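Local coordinates for endoglucanase, glycoside hydrolase family 5 protein (Cytophaga hutchinsonii, PDB 5IHS), which probably hydrolyses internal beta-1,4-glycosidic bonds of cellulose as an endoglucanase, helping the bacterium to use crystalline cellulose, at residues 167-180 with 204-217. Sequence-based numbering, arbitrary orientation.
Sequences WNKDIKPYAEGVIT and EAAANPITRQNIMY
Trp167, in the first turn of helix 167-185, lays its indole over Ala205 of helix 202-207. In this TIM barrel the contact joins the outer helix that follows strand 153-156 to the short helix and loop leading into strand 215-221. Ala205 suits a place beneath a broad ring: its CB lies 3.6 Å from the centroid of the six-membered ring, 10° off the normal, a CH-pi contact. Across the opposite face lies Lys172 CB, and Trp167 CH2 meets Tyr217 CE2 at 3.7 Å. Trp167 NE1, the indole's one polar atom, donates a hydrogen bond of 2.9 Å to Asn208 O, which lies in the ring plane.

Lys172 runs out from that ring face with CG anti to the backbone N (chi1 -170°) and every later torsion extended. CG passes Ile210 CG1, CD approaches Asn208 O, and Lys172 CE comes to 3.3 Å from Pro209 O. A long amine-tipped chain fits here, for NZ donates to both Asn208 OD1 and Pro209 O, binding the loop to the helix. Asn208 can serve two partners through its amide: while OD1 accepts from Lys172, ND2 donates to Asn168 OD1 at 2.7 Å, nearly straight at 169°.

Further along the helix, Ile179 CD1 meets the CD1 atoms of Ile210 and Ile215 tip to tip, an apolar filling between helix and barrel strand. Beyond, in one of two conformers, the extended Arg212, flat-headed yet rich in N-H groups, spreads one guanidinium face over Glu176 CB and CG while its NH1 donates to Glu176 O at 3.0 Å, an oxygen that also accepts from Thr180 N.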
ATOM      1  N   TRP A 167     -18.975   7.167  -0.722  1.00  8.41           N
ATOM      2  CA  TRP A 167     -18.466   6.592  -1.964  1.00  8.37           C
ATOM      3  C   TRP A 167     -19.083   7.277  -3.183  1.00  8.56           C
ATOM      4  O   TRP A 167     -18.375   7.804  -4.052  1.00  8.85           O
ATOM      5  CB  TRP A 167     -18.710   5.073  -2.004  1.00  8.24           C
ATOM      6  CG  TRP A 167     -18.293   4.489  -3.321  1.00  8.34           C
ATOM      7  CD1 TRP A 167     -19.102   4.137  -4.355  1.00  9.03           C
ATOM      8  CD2 TRP A 167     -16.946   4.253  -3.769  1.00  7.85           C
ATOM      9  NE1 TRP A 167     -18.353   3.694  -5.417  1.00  9.03           N
ATOM     10  CE2 TRP A 167     -17.026   3.754  -5.083  1.00  7.91           C
ATOM     11  CE3 TRP A 167     -15.681   4.404  -3.180  1.00  7.88           C
ATOM     12  CZ2 TRP A 167     -15.895   3.414  -5.823  1.00  8.77           C
ATOM     13  CZ3 TRP A 167     -14.555   4.064  -3.929  1.00  8.21           C
ATOM     14  CH2 TRP A 167     -14.672   3.583  -5.227  1.00  8.44           C
ATOM     15  N   ASN A 168     -20.417   7.280  -3.275  1.00  9.60           N
ATOM     16  CA  ASN A 168     -21.061   7.753  -4.501  1.00 10.78           C
ATOM     17  C   ASN A 168     -20.866   9.252  -4.719  1.00 11.74           C
ATOM     18  O   ASN A 168     -20.721   9.708  -5.863  1.00 12.81           O
ATOM     19  CB  ASN A 168     -22.559   7.440  -4.473  1.00 11.95           C
ATOM     20  CG  ASN A 168     -22.866   5.964  -4.672  1.00 13.52           C
ATOM     21  OD1 ASN A 168     -22.054   5.195  -5.193  1.00 14.29           O
ATOM     22  ND2 ASN A 168     -24.067   5.568  -4.276  1.00 15.36           N
ATOM     23  N   LYS A 169     -20.894  10.043  -3.648  1.00 12.21           N
ATOM     24  CA  LYS A 169     -20.879  11.495  -3.779  1.00 13.68           C
ATOM     25  C   LYS A 169     -19.490  12.115  -3.681  1.00 12.30           C
ATOM     26  O   LYS A 169     -19.254  13.164  -4.293  1.00 13.96           O
ATOM     27  CB  LYS A 169     -21.775  12.124  -2.713  1.00 17.05           C
ATOM     28  CG  LYS A 169     -23.243  11.807  -2.892  1.00 21.93           C
ATOM     29  CD  LYS A 169     -24.082  12.483  -1.814  1.00 26.11           C
ATOM     30  CE  LYS A 169     -25.567  12.212  -1.998  1.00 29.14           C
ATOM     31  NZ  LYS A 169     -26.020  11.027  -1.225  1.00 31.00           N
ATOM     32  N   ASP A 170     -18.571  11.521  -2.907  1.00 11.11           N
ATOM     33  CA  ASP A 170     -17.266  12.128  -2.631  1.00 10.89           C
ATOM     34  C   ASP A 170     -16.112  11.322  -3.211  1.00  9.70           C
ATOM     35  O   ASP A 170     -15.308  11.865  -3.981  1.00 10.62           O
ATOM     36  CB  ASP A 170     -17.035  12.272  -1.116  1.00 13.09           C
ATOM     37  CG  ASP A 170     -18.027  13.157  -0.446  1.00 16.45           C
ATOM     38  OD1 ASP A 170     -18.297  14.240  -0.993  1.00 18.02           O
ATOM     39  OD2 ASP A 170     -18.518  12.764   0.641  1.00 17.26           O
ATOM     40  N   ILE A 171     -15.986  10.047  -2.837  1.00  8.50           N
ATOM     41  CA  ILE A 171     -14.785   9.297  -3.184  1.00  8.24           C
ATOM     42  C   ILE A 171     -14.750   9.002  -4.674  1.00  8.26           C
ATOM     43  O   ILE A 171     -13.731   9.222  -5.346  1.00  8.42           O
ATOM     44  CB  ILE A 171     -14.676   7.987  -2.382  1.00  8.25           C
ATOM     45  CG1 ILE A 171     -14.781   8.205  -0.866  1.00  8.22           C
ATOM     46  CG2 ILE A 171     -13.373   7.286  -2.755  1.00  8.76           C
ATOM     47  CD1 ILE A 171     -15.010   6.922  -0.067  1.00  8.35           C
ATOM     48  N   LYS A 172     -15.834   8.421  -5.198  1.00  8.25           N
ATOM     49  CA  LYS A 172     -15.815   7.981  -6.593  1.00  8.84           C
ATOM     50  C   LYS A 172     -15.578   9.138  -7.550  1.00  9.08           C
ATOM     51  O   LYS A 172     -14.705   9.018  -8.429  1.00  9.19           O
ATOM     52  CB  LYS A 172     -17.070   7.165  -6.933  1.00  9.48           C
ATOM     53  CG  LYS A 172     -16.975   6.502  -8.293  1.00 10.18           C
ATOM     54  CD  LYS A 172     -18.226   5.720  -8.682  1.00 11.10           C
ATOM     55  CE  LYS A 172     -17.977   4.950  -9.963  1.00 13.76           C
ATOM     56  NZ  LYS A 172     -19.207   4.571 -10.668  1.00 15.94           N
ATOM     57  N   PRO A 173     -16.293  10.269  -7.450  1.00  9.75           N
ATOM     58  CA  PRO A 173     -16.005  11.384  -8.372  1.00 10.09           C
ATOM     59  C   PRO A 173     -14.587  11.915  -8.234  1.00  9.62           C
ATOM     60  O   PRO A 173     -13.948  12.235  -9.246  1.00  9.95           O
ATOM     61  CB  PRO A 173     -17.072  12.431  -8.014  1.00 11.92           C
ATOM     62  CG  PRO A 173     -18.139  11.681  -7.337  1.00 11.84           C
ATOM     63  CD  PRO A 173     -17.481  10.546  -6.618  1.00 10.28           C
ATOM     64  N   TYR A 174     -14.068  12.018  -7.005  1.00  9.08           N
ATOM     65  CA  TYR A 174     -12.678  12.419  -6.822  1.00  8.72           C
ATOM     66  C   TYR A 174     -11.744  11.454  -7.540  1.00  8.35           C
ATOM     67  O   TYR A 174     -10.842  11.869  -8.283  1.00  8.70           O
ATOM     68  CB  TYR A 174     -12.329  12.475  -5.327  1.00  9.11           C
ATOM     69  CG  TYR A 174     -10.837  12.389  -5.097  1.00  8.35           C
ATOM     70  CD1 TYR A 174     -10.037  13.526  -5.159  1.00  8.97           C
ATOM     71  CD2 TYR A 174     -10.215  11.173  -4.862  1.00  8.18           C
ATOM     72  CE1 TYR A 174      -8.667  13.452  -4.987  1.00  8.75           C
ATOM     73  CE2 TYR A 174      -8.852  11.098  -4.690  1.00  7.94           C
ATOM     74  CZ  TYR A 174      -8.080  12.237  -4.760  1.00  8.41           C
ATOM     75  OH  TYR A 174      -6.717  12.198  -4.601  1.00  8.42           O
ATOM     76  N   ALA A 175     -11.950  10.154  -7.325  1.00  8.20           N
ATOM     77  CA  ALA A 175     -11.045   9.158  -7.885  1.00  8.28           C
ATOM     78  C   ALA A 175     -11.101   9.151  -9.402  1.00  8.55           C
ATOM     79  O   ALA A 175     -10.070   9.015 -10.063  1.00  9.01           O
ATOM     80  CB  ALA A 175     -11.366   7.770  -7.333  1.00  9.27           C
ATOM     81  N   GLU A 176     -12.297   9.270  -9.966  1.00  9.09           N
ATOM     82  CA  GLU A 176     -12.430   9.303 -11.416  1.00 10.14           C
ATOM     83  C   GLU A 176     -11.648  10.466 -12.023  1.00 10.11           C
ATOM     84  O   GLU A 176     -11.023  10.315 -13.078  1.00 10.56           O
ATOM     85  CB  GLU A 176     -13.912   9.332 -11.790  1.00 12.15           C
ATOM     86  CG  GLU A 176     -14.572   7.981 -11.549  1.00 15.51           C
ATOM     87  CD  GLU A 176     -16.059   7.985 -11.755  1.00 20.43           C
ATOM     88  OE1 GLU A 176     -16.709   9.020 -11.477  1.00 22.32           O
ATOM     89  OE2 GLU A 176     -16.579   6.937 -12.187  1.00 22.24           O
ATOM     90  N   GLY A 177     -11.675  11.635 -11.377  1.00 10.44           N
ATOM     91  CA  GLY A 177     -10.912  12.765 -11.881  1.00 10.92           C
ATOM     92  C   GLY A 177      -9.417  12.508 -11.868  1.00 10.66           C
ATOM     93  O   GLY A 177      -8.703  12.870 -12.806  1.00 11.72           O
ATOM     94  N   VAL A 178      -8.917  11.890 -10.794  1.00  9.19           N
ATOM     95  CA  VAL A 178      -7.492  11.578 -10.709  1.00  8.64           C
ATOM     96  C   VAL A 178      -7.112  10.471 -11.692  1.00  8.76           C
ATOM     97  O   VAL A 178      -6.064  10.534 -12.345  1.00  9.03           O
ATOM     98  CB  VAL A 178      -7.093  11.233  -9.262  1.00  8.25           C
ATOM     99  CG1 VAL A 178      -5.631  10.798  -9.196  1.00  8.59           C
ATOM    100  CG2 VAL A 178      -7.308  12.435  -8.347  1.00  9.49           C
ATOM    101  N   ILE A 179      -7.948   9.437 -11.810  1.00  8.27           N
ATOM    102  CA  ILE A 179      -7.673   8.358 -12.760  1.00  8.41           C
ATOM    103  C   ILE A 179      -7.520   8.907 -14.176  1.00  9.39           C
ATOM    104  O   ILE A 179      -6.607   8.518 -14.913  1.00  9.24           O
ATOM    105  CB  ILE A 179      -8.763   7.272 -12.669  1.00  8.81           C
ATOM    106  CG1 ILE A 179      -8.677   6.538 -11.319  1.00  9.01           C
ATOM    107  CG2 ILE A 179      -8.652   6.276 -13.820  1.00  8.94           C
ATOM    108  CD1 ILE A 179      -9.923   5.744 -10.992  1.00  8.94           C
ATOM    109  N   THR A 180      -8.429   9.789 -14.594  1.00  9.94           N
ATOM    110  CA  THR A 180      -8.324  10.357 -15.934  1.00 10.94           C
ATOM    111  C   THR A 180      -6.979  11.039 -16.128  1.00 11.33           C
ATOM    112  O   THR A 180      -6.346  10.897 -17.179  1.00 12.48           O
ATOM    113  CB  THR A 180      -9.476  11.330 -16.173  1.00 12.40           C
ATOM    114  OG1 THR A 180     -10.710  10.609 -16.118  1.00 12.92           O
ATOM    115  CG2 THR A 180      -9.353  12.004 -17.533  1.00 14.48           C
ATOM    116  N   GLU A 204     -19.476  -1.040  -0.670  1.00  8.17           N
ATOM    117  CA  GLU A 204     -20.101   0.116  -1.310  1.00  8.67           C
ATOM    118  C   GLU A 204     -19.459   0.396  -2.663  1.00  8.87           C
ATOM    119  O   GLU A 204     -20.150   0.739  -3.634  1.00 10.08           O
ATOM    120  CB  GLU A 204     -20.029   1.345  -0.401  1.00  8.79           C
ATOM    121  CG  GLU A 204     -20.762   1.151   0.900  1.00  9.90           C
ATOM    122  CD  GLU A 204     -20.695   2.334   1.850  1.00 11.10           C
ATOM    123  OE1 GLU A 204     -19.820   3.220   1.676  1.00 10.70           O
ATOM    124  OE2 GLU A 204     -21.529   2.355   2.782  1.00 12.60           O
ATOM    125  N   ALA A 205     -18.134   0.246  -2.746  1.00  8.47           N
ATOM    126  CA  ALA A 205     -17.450   0.352  -4.028  1.00  9.02           C
ATOM    127  C   ALA A 205     -17.865  -0.789  -4.948  1.00  9.22           C
ATOM    128  O   ALA A 205     -18.060  -0.585  -6.151  1.00 10.48           O
ATOM    129  CB  ALA A 205     -15.933   0.365  -3.803  1.00  9.34           C
ATOM    130  N   ALA A 206     -18.017  -1.996  -4.397  1.00  8.67           N
ATOM    131  CA  ALA A 206     -18.393  -3.141  -5.219  1.00  9.52           C
ATOM    132  C   ALA A 206     -19.773  -2.954  -5.832  1.00 10.35           C
ATOM    133  O   ALA A 206     -20.037  -3.458  -6.933  1.00 11.81           O
ATOM    134  CB  ALA A 206     -18.346  -4.419  -4.390  1.00 10.07           C
ATOM    135  N   ALA A 207     -20.663  -2.237  -5.134  1.00 10.54           N
ATOM    136  CA  ALA A 207     -22.008  -1.982  -5.638  1.00 12.44           C
ATOM    137  C   ALA A 207     -22.036  -0.911  -6.716  1.00 12.45           C
ATOM    138  O   ALA A 207     -22.987  -0.867  -7.505  1.00 14.92           O
ATOM    139  CB  ALA A 207     -22.925  -1.562  -4.489  1.00 14.31           C
ATOM    140  N   ASN A 208     -21.039  -0.034  -6.760  1.00 10.66           N
ATOM    141  CA  ASN A 208     -20.969   1.023  -7.763  1.00 10.08           C
ATOM    142  C   ASN A 208     -19.517   1.218  -8.158  1.00  8.79           C
ATOM    143  O   ASN A 208     -18.904   2.259  -7.865  1.00  8.91           O
ATOM    144  CB  ASN A 208     -21.572   2.322  -7.238  1.00 12.02           C
ATOM    145  CG  ASN A 208     -21.573   3.419  -8.284  1.00 14.97           C
ATOM    146  OD1 ASN A 208     -21.514   3.160  -9.496  1.00 16.95           O
ATOM    147  ND2 ASN A 208     -21.629   4.655  -7.822  1.00 16.11           N
ATOM    148  N   PRO A 209     -18.935   0.234  -8.838  1.00  8.73           N
ATOM    149  CA  PRO A 209     -17.502   0.282  -9.120  1.00  8.46           C
ATOM    150  C   PRO A 209     -17.156   1.302 -10.189  1.00  8.05           C
ATOM    151  O   PRO A 209     -17.988   1.758 -10.979  1.00  8.69           O
ATOM    152  CB  PRO A 209     -17.197  -1.139  -9.603  1.00  9.72           C
ATOM    153  CG  PRO A 209     -18.501  -1.615 -10.185  1.00 10.97           C
ATOM    154  CD  PRO A 209     -19.532  -1.045  -9.267  1.00 10.27           C
ATOM    155  N   ILE A 210     -15.878   1.662 -10.194  1.00  7.96           N
ATOM    156  CA  ILE A 210     -15.298   2.465 -11.262  1.00  8.28           C
ATOM    157  C   ILE A 210     -15.051   1.527 -12.438  1.00  8.37           C
ATOM    158  O   ILE A 210     -14.199   0.640 -12.374  1.00 10.06           O
ATOM    159  CB  ILE A 210     -14.005   3.141 -10.799  1.00  8.72           C
ATOM    160  CG1 ILE A 210     -14.320   4.130  -9.673  1.00  9.19           C
ATOM    161  CG2 ILE A 210     -13.337   3.862 -11.965  1.00 10.58           C
ATOM    162  CD1 ILE A 210     -13.102   4.592  -8.896  1.00 10.48           C
ATOM    163  N   THR A 211     -15.821   1.708 -13.502  1.00  8.87           N
ATOM    164  CA  THR A 211     -15.834   0.780 -14.636  1.00 10.08           C
ATOM    165  C   THR A 211     -14.760   1.197 -15.639  1.00 10.15           C
ATOM    166  O   THR A 211     -15.020   1.646 -16.760  1.00 11.82           O
ATOM    167  CB  THR A 211     -17.239   0.711 -15.230  1.00 12.96           C
ATOM    168  OG1 THR A 211     -17.730   2.035 -15.441  1.00 14.69           O
ATOM    169  CG2 THR A 211     -18.192  -0.020 -14.270  1.00 13.61           C
ATOM    170  N   ARG A 212     -13.514   1.058 -15.179  0.51  9.31           N
ATOM    171  CA  ARG A 212     -12.321   1.403 -15.936  0.51  9.75           C
ATOM    172  C   ARG A 212     -11.291   0.296 -15.735  0.51  9.91           C
ATOM    173  O   ARG A 212     -11.366  -0.481 -14.779  0.51  9.69           O
ATOM    174  CB  ARG A 212     -11.756   2.769 -15.498  0.51 10.55           C
ATOM    175  CG  ARG A 212     -12.773   3.904 -15.615  0.51 10.61           C
ATOM    176  CD  ARG A 212     -12.220   5.252 -15.189  0.51 11.26           C
ATOM    177  NE  ARG A 212     -13.245   6.287 -15.281  0.51 11.14           N
ATOM    178  CZ  ARG A 212     -13.029   7.578 -15.069  0.51 11.49           C
ATOM    179  NH1 ARG A 212     -11.819   8.006 -14.753  0.51 11.28           N
ATOM    180  NH2 ARG A 212     -14.026   8.447 -15.165  0.51 12.17           N
ATOM    181  N   GLN A 213     -10.322   0.229 -16.645  1.00 11.79           N
ATOM    182  CA  GLN A 213      -9.336  -0.838 -16.615  1.00 12.67           C
ATOM    183  C   GLN A 213      -8.384  -0.719 -15.424  1.00 10.65           C
ATOM    184  O   GLN A 213      -7.927   0.371 -15.084  1.00 10.22           O
ATOM    185  CB  GLN A 213      -8.535  -0.759 -17.913  1.00 17.76           C
ATOM    186  CG  GLN A 213      -7.532  -1.867 -18.119  1.00 22.72           C
ATOM    187  CD  GLN A 213      -8.187  -3.196 -18.445  1.00 27.38           C
ATOM    188  OE1 GLN A 213      -9.222  -3.243 -19.120  1.00 29.69           O
ATOM    189  NE2 GLN A 213      -7.586  -4.287 -17.965  1.00 29.13           N
ATOM    190  N   ASN A 214      -8.055  -1.870 -14.818  1.00  9.32           N
ATOM    191  CA  ASN A 214      -6.958  -1.996 -13.852  1.00  8.61           C
ATOM    192  C   ASN A 214      -7.131  -1.099 -12.626  1.00  8.14           C
ATOM    193  O   ASN A 214      -6.184  -0.459 -12.159  1.00  8.74           O
ATOM    194  CB  ASN A 214      -5.607  -1.806 -14.538  1.00  9.09           C
ATOM    195  CG  ASN A 214      -5.345  -2.880 -15.559  1.00  9.28           C
ATOM    196  OD1 ASN A 214      -6.061  -3.882 -15.618  1.00  9.78           O
ATOM    197  ND2 ASN A 214      -4.328  -2.681 -16.374  1.00 10.53           N
ATOM    198  N   ILE A 215      -8.348  -1.123 -12.066  1.00  7.94           N
ATOM    199  CA  ILE A 215      -8.685  -0.466 -10.804  1.00  7.53           C
ATOM    200  C   ILE A 215      -8.883  -1.531  -9.728  1.00  7.03           C
ATOM    201  O   ILE A 215      -9.548  -2.552  -9.957  1.00  8.43           O
ATOM    202  CB  ILE A 215      -9.957   0.398 -10.937  1.00  8.40           C
ATOM    203  CG1 ILE A 215      -9.871   1.362 -12.121  1.00  9.20           C
ATOM    204  CG2 ILE A 215     -10.240   1.152  -9.630  1.00  9.08           C
ATOM    205  CD1 ILE A 215      -8.702   2.327 -12.077  1.00  9.61           C
ATOM    206  N   MET A 216      -8.308  -1.287  -8.554  1.00  6.95           N
ATOM    207  CA  MET A 216      -8.536  -2.090  -7.363  1.00  6.95           C
ATOM    208  C   MET A 216      -9.023  -1.183  -6.244  1.00  6.49           C
ATOM    209  O   MET A 216      -8.956   0.045  -6.339  1.00  6.86           O
ATOM    210  CB  MET A 216      -7.251  -2.814  -6.937  1.00  7.33           C
ATOM    211  CG  MET A 216      -6.648  -3.677  -8.035  1.00  7.35           C
ATOM    212  SD  MET A 216      -5.122  -4.513  -7.568  1.00  8.08           S
ATOM    213  CE  MET A 216      -5.771  -5.929  -6.699  1.00  9.96           C
ATOM    214  N   TYR A 217      -9.479  -1.801  -5.153  1.00  6.32           N
ATOM    215  CA  TYR A 217     -10.096  -1.080  -4.045  1.00  6.30           C
ATOM    216  C   TYR A 217      -9.411  -1.439  -2.738  1.00  6.10           C
ATOM    217  O   TYR A 217      -9.065  -2.599  -2.492  1.00  6.85           O
ATOM    218  CB  TYR A 217     -11.613  -1.360  -4.001  1.00  7.16           C
ATOM    219  CG  TYR A 217     -12.247  -1.008  -5.330  1.00  7.08           C
ATOM    220  CD1 TYR A 217     -12.268  -1.927  -6.355  1.00  7.58           C
ATOM    221  CD2 TYR A 217     -12.750   0.258  -5.581  1.00  7.14           C
ATOM    222  CE1 TYR A 217     -12.785  -1.606  -7.599  1.00  7.89           C
ATOM    223  CE2 TYR A 217     -13.284   0.591  -6.813  1.00  7.72           C
ATOM    224  CZ  TYR A 217     -13.295  -0.345  -7.823  1.00  7.86           C
ATOM    225  OH  TYR A 217     -13.819  -0.008  -9.052  1.00  9.62           O
TER
HETATM  226  O   HOH W   1     -20.748   5.718   0.891  1.00 10.18           O
HETATM  227  O   HOH W   2     -22.484   2.144  -3.555  1.00 19.75           O
HETATM  228  O   HOH W   3     -13.354  11.380 -14.967  1.00 29.01           O